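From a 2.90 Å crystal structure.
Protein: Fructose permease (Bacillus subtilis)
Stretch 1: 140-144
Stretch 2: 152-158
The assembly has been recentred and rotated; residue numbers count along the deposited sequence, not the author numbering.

Stretch 1 140-144: KLELR
Stretch 2 152-158: EDFVQIL

The contact is a short antiparallel β-pairing that passes directly into a helix, whose first turn packs apolar side chains against the leucines of the partner strand. Residues 140-143 are extended (phi -69 to -128°, psi 116 to 158°), and 152-153 run antiparallel to them. Leu-143 and Glu-152 form the hydrogen-bonded pair, with CA atoms 5.1 Å apart: Leu-143 N donates to Glu-152 O at 3.0 Å, and Glu-152 N to Leu-143 O at 3.3 Å. The adjacent pair, Glu-142 and Asp-153, is non-hydrogen-bonded, its CA atoms 5.2 Å apart and its side chains diverging. One step further, Phe-154 N donates to Leu-141 O (3.3 Å, 162°), so the last bond of the pairing is donated by the first residue of the helix.

From Phe-154 onward phi/psi turns helical (-78/-39° at Phe-154, then phi -54 to -65° and psi -45 to -56° for Val-155 to Leu-158), and the helix axis crosses the strand at 77°, approaching to 7.7 Å. Asp-153 (chi1 t) is its N-cap: OD1 accepts weak bonds from Val-155 N at 2.7 Å and Gln-156 N at 3.3 Å, occupying amides at the start of the helix. Within it, Leu-158 N donates to Phe-154 O at 2.8 Å.

Phe-154, Val-155 and Ile-157 supply the helix side chains that meet the strand. Phe-154 (chi1 t, chi2 61°) points toward it, its CB 4.2 Å from Leu-141 CB and its CD1 4.3 Å from Leu-143 CD1, which meets the ring obliquely. Leu-141 (m, t) also places CD1 4.3 Å from Val-155 CG2 (Val-155 chi1 t). Leu-143 (t, p) lies on the same sheet face as Glu-152 (m, t) and sets CD2 3.8 Å from CD1 of Ile-157 (m, t), one turn beyond Asp-153. Glu-142, directed away overall, instead forms a salt bridge along its own stretch, OE2 accepting from Arg-144 NE at 2.7 Å.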

ATOM      1  N   LYS A 140       4.290 -30.553  10.754  1.00 68.10           N
ATOM      2  CA  LYS A 140       5.637 -30.492  11.312  1.00 69.17           C
ATOM      3  C   LYS A 140       5.790 -29.069  11.839  1.00 71.25           C
ATOM      4  O   LYS A 140       5.352 -28.134  11.174  1.00 76.17           O
ATOM      5  CB  LYS A 140       6.688 -30.733  10.225  1.00 66.05           C
ATOM      6  N   LEU A 141       6.332 -28.911  13.050  1.00 72.00           N
ATOM      7  CA  LEU A 141       6.555 -27.586  13.664  1.00 69.72           C
ATOM      8  C   LEU A 141       8.058 -27.411  13.933  1.00 68.46           C
ATOM      9  O   LEU A 141       8.644 -28.129  14.733  1.00 68.75           O
ATOM     10  CB  LEU A 141       5.745 -27.407  14.961  1.00 68.39           C
ATOM     11  CG  LEU A 141       4.216 -27.380  14.905  1.00 69.36           C
ATOM     12  CD1 LEU A 141       3.651 -27.169  16.305  1.00 67.23           C
ATOM     13  CD2 LEU A 141       3.738 -26.283  13.969  1.00 71.30           C
ATOM     14  N   GLU A 142       8.668 -26.441  13.260  1.00 66.46           N
ATOM     15  CA  GLU A 142      10.107 -26.201  13.343  1.00 64.67           C
ATOM     16  C   GLU A 142      10.468 -24.844  13.928  1.00 61.50           C
ATOM     17  O   GLU A 142       9.668 -23.911  13.910  1.00 65.46           O
ATOM     18  CB  GLU A 142      10.693 -26.385  11.941  1.00 68.29           C
ATOM     19  CG  GLU A 142      11.784 -25.420  11.518  1.00 75.39           C
ATOM     20  CD  GLU A 142      12.103 -25.575  10.060  1.00 77.39           C
ATOM     21  OE1 GLU A 142      11.948 -26.724   9.565  1.00 82.76           O
ATOM     22  OE2 GLU A 142      12.489 -24.568   9.422  1.00 75.54           O
ATOM     23  N   LEU A 143      11.674 -24.715  14.446  1.00 53.53           N
ATOM     24  CA  LEU A 143      12.018 -23.465  15.036  1.00 52.51           C
ATOM     25  C   LEU A 143      13.290 -22.968  14.472  1.00 53.69           C
ATOM     26  O   LEU A 143      14.270 -23.671  14.506  1.00 54.09           O
ATOM     27  CB  LEU A 143      12.185 -23.618  16.559  1.00 50.32           C
ATOM     28  CG  LEU A 143      12.719 -22.405  17.348  1.00 48.20           C
ATOM     29  CD1 LEU A 143      11.599 -21.390  17.511  1.00 47.40           C
ATOM     30  CD2 LEU A 143      13.234 -22.829  18.693  1.00 44.64           C
ATOM     31  N   ARG A 144      13.266 -21.762  13.930  1.00 55.07           N
ATOM     32  CA  ARG A 144      14.488 -21.135  13.449  1.00 58.84           C
ATOM     33  C   ARG A 144      14.193 -19.815  12.805  1.00 61.40           C
ATOM     34  O   ARG A 144      13.070 -19.584  12.344  1.00 65.54           O
ATOM     35  CB  ARG A 144      15.319 -22.032  12.533  1.00 58.65           C
ATOM     36  CG  ARG A 144      14.621 -22.616  11.327  1.00 59.46           C
ATOM     37  CD  ARG A 144      15.697 -23.194  10.400  1.00 57.09           C
ATOM     38  NE  ARG A 144      15.126 -24.024   9.352  1.00 56.33           N
ATOM     39  CZ  ARG A 144      15.801 -24.464   8.302  1.00 51.41           C
ATOM     40  NH1 ARG A 144      17.076 -24.170   8.162  1.00 51.56           N
ATOM     41  NH2 ARG A 144      15.185 -25.134   7.357  1.00 52.45           N
ATOM     42  N   GLU A 152      15.476 -26.714  14.707  1.00 87.03           N
ATOM     43  CA  GLU A 152      15.234 -27.338  16.001  1.00 86.38           C
ATOM     44  C   GLU A 152      13.794 -27.811  16.027  1.00 83.11           C
ATOM     45  O   GLU A 152      12.971 -27.349  15.244  1.00 80.16           O
ATOM     46  CB  GLU A 152      15.504 -26.370  17.145  1.00 91.33           C
ATOM     47  CG  GLU A 152      16.968 -26.032  17.304  1.00102.60           C
ATOM     48  CD  GLU A 152      17.265 -25.154  18.515  1.00109.64           C
ATOM     49  OE1 GLU A 152      16.428 -25.068  19.446  1.00115.32           O
ATOM     50  OE2 GLU A 152      18.359 -24.550  18.542  1.00113.62           O
ATOM     51  N   ASP A 153      13.505 -28.798  16.860  1.00 82.45           N
ATOM     52  CA  ASP A 153      12.143 -29.279  16.938  1.00 81.26           C
ATOM     53  C   ASP A 153      11.416 -28.463  17.975  1.00 80.71           C
ATOM     54  O   ASP A 153      11.853 -28.353  19.128  1.00 80.97           O
ATOM     55  CB  ASP A 153      12.058 -30.758  17.300  1.00 80.62           C
ATOM     56  CG  ASP A 153      10.642 -31.314  17.123  1.00 80.39           C
ATOM     57  OD1 ASP A 153       9.656 -30.624  17.499  1.00 74.87           O
ATOM     58  OD2 ASP A 153      10.517 -32.441  16.592  1.00 82.01           O
ATOM     59  N   PHE A 154      10.297 -27.895  17.558  1.00 78.37           N
ATOM     60  CA  PHE A 154       9.534 -27.077  18.470  1.00 74.82           C
ATOM     61  C   PHE A 154       8.720 -27.877  19.421  1.00 75.25           C
ATOM     62  O   PHE A 154       8.576 -27.478  20.577  1.00 76.04           O
ATOM     63  CB  PHE A 154       8.608 -26.147  17.745  1.00 68.26           C
ATOM     64  CG  PHE A 154       8.053 -25.106  18.629  1.00 61.95           C
ATOM     65  CD1 PHE A 154       8.915 -24.212  19.269  1.00 61.04           C
ATOM     66  CD2 PHE A 154       6.683 -25.020  18.853  1.00 61.54           C
ATOM     67  CE1 PHE A 154       8.412 -23.245  20.114  1.00 59.19           C
ATOM     68  CE2 PHE A 154       6.155 -24.053  19.703  1.00 57.78           C
ATOM     69  CZ  PHE A 154       7.016 -23.164  20.330  1.00 59.94           C
ATOM     70  N   VAL A 155       8.145 -28.969  18.923  1.00 75.68           N
ATOM     71  CA  VAL A 155       7.320 -29.851  19.743  1.00 78.30           C
ATOM     72  C   VAL A 155       8.089 -30.333  20.972  1.00 76.23           C
ATOM     73  O   VAL A 155       7.655 -30.090  22.098  1.00 75.96           O
ATOM     74  CB  VAL A 155       6.766 -31.038  18.935  1.00 81.67           C
ATOM     75  CG1 VAL A 155       6.215 -32.096  19.864  1.00 85.37           C
ATOM     76  CG2 VAL A 155       5.647 -30.551  18.006  1.00 83.90           C
ATOM     77  N   GLN A 156       9.248 -30.953  20.770  1.00 74.73           N
ATOM     78  CA  GLN A 156      10.051 -31.397  21.903  1.00 73.90           C
ATOM     79  C   GLN A 156      10.294 -30.194  22.835  1.00 73.02           C
ATOM     80  O   GLN A 156      10.055 -30.299  24.034  1.00 75.36           O
ATOM     81  CB  GLN A 156      11.389 -32.045  21.462  1.00 70.31           C
ATOM     82  N   ILE A 157      10.642 -29.027  22.283  1.00 72.65           N
ATOM     83  CA  ILE A 157      10.914 -27.842  23.122  1.00 71.17           C
ATOM     84  C   ILE A 157       9.720 -27.391  23.978  1.00 74.37           C
ATOM     85  O   ILE A 157       9.863 -27.105  25.170  1.00 73.14           O
ATOM     86  CB  ILE A 157      11.454 -26.660  22.278  1.00 66.94           C
ATOM     87  CG1 ILE A 157      12.903 -26.903  21.899  1.00 62.50           C
ATOM     88  CG2 ILE A 157      11.334 -25.335  23.027  1.00 64.81           C
ATOM     89  CD1 ILE A 157      13.394 -25.921  20.889  1.00 61.68           C
ATOM     90  N   LEU A 158       8.546 -27.339  23.359  1.00 76.69           N
ATOM     91  CA  LEU A 158       7.329 -26.924  24.043  1.00 79.44           C
ATOM     92  C   LEU A 158       6.943 -27.896  25.145  1.00 84.32           C
ATOM     93  O   LEU A 158       6.595 -27.458  26.243  1.00 87.07           O
ATOM     94  CB  LEU A 158       6.190 -26.801  23.038  1.00 75.96           C
ATOM     95  CG  LEU A 158       4.758 -26.582  23.528  1.00 72.14           C
ATOM     96  CD1 LEU A 158       4.599 -25.247  24.215  1.00 69.60           C
ATOM     97  CD2 LEU A 158       3.832 -26.672  22.337  1.00 68.63           C
TER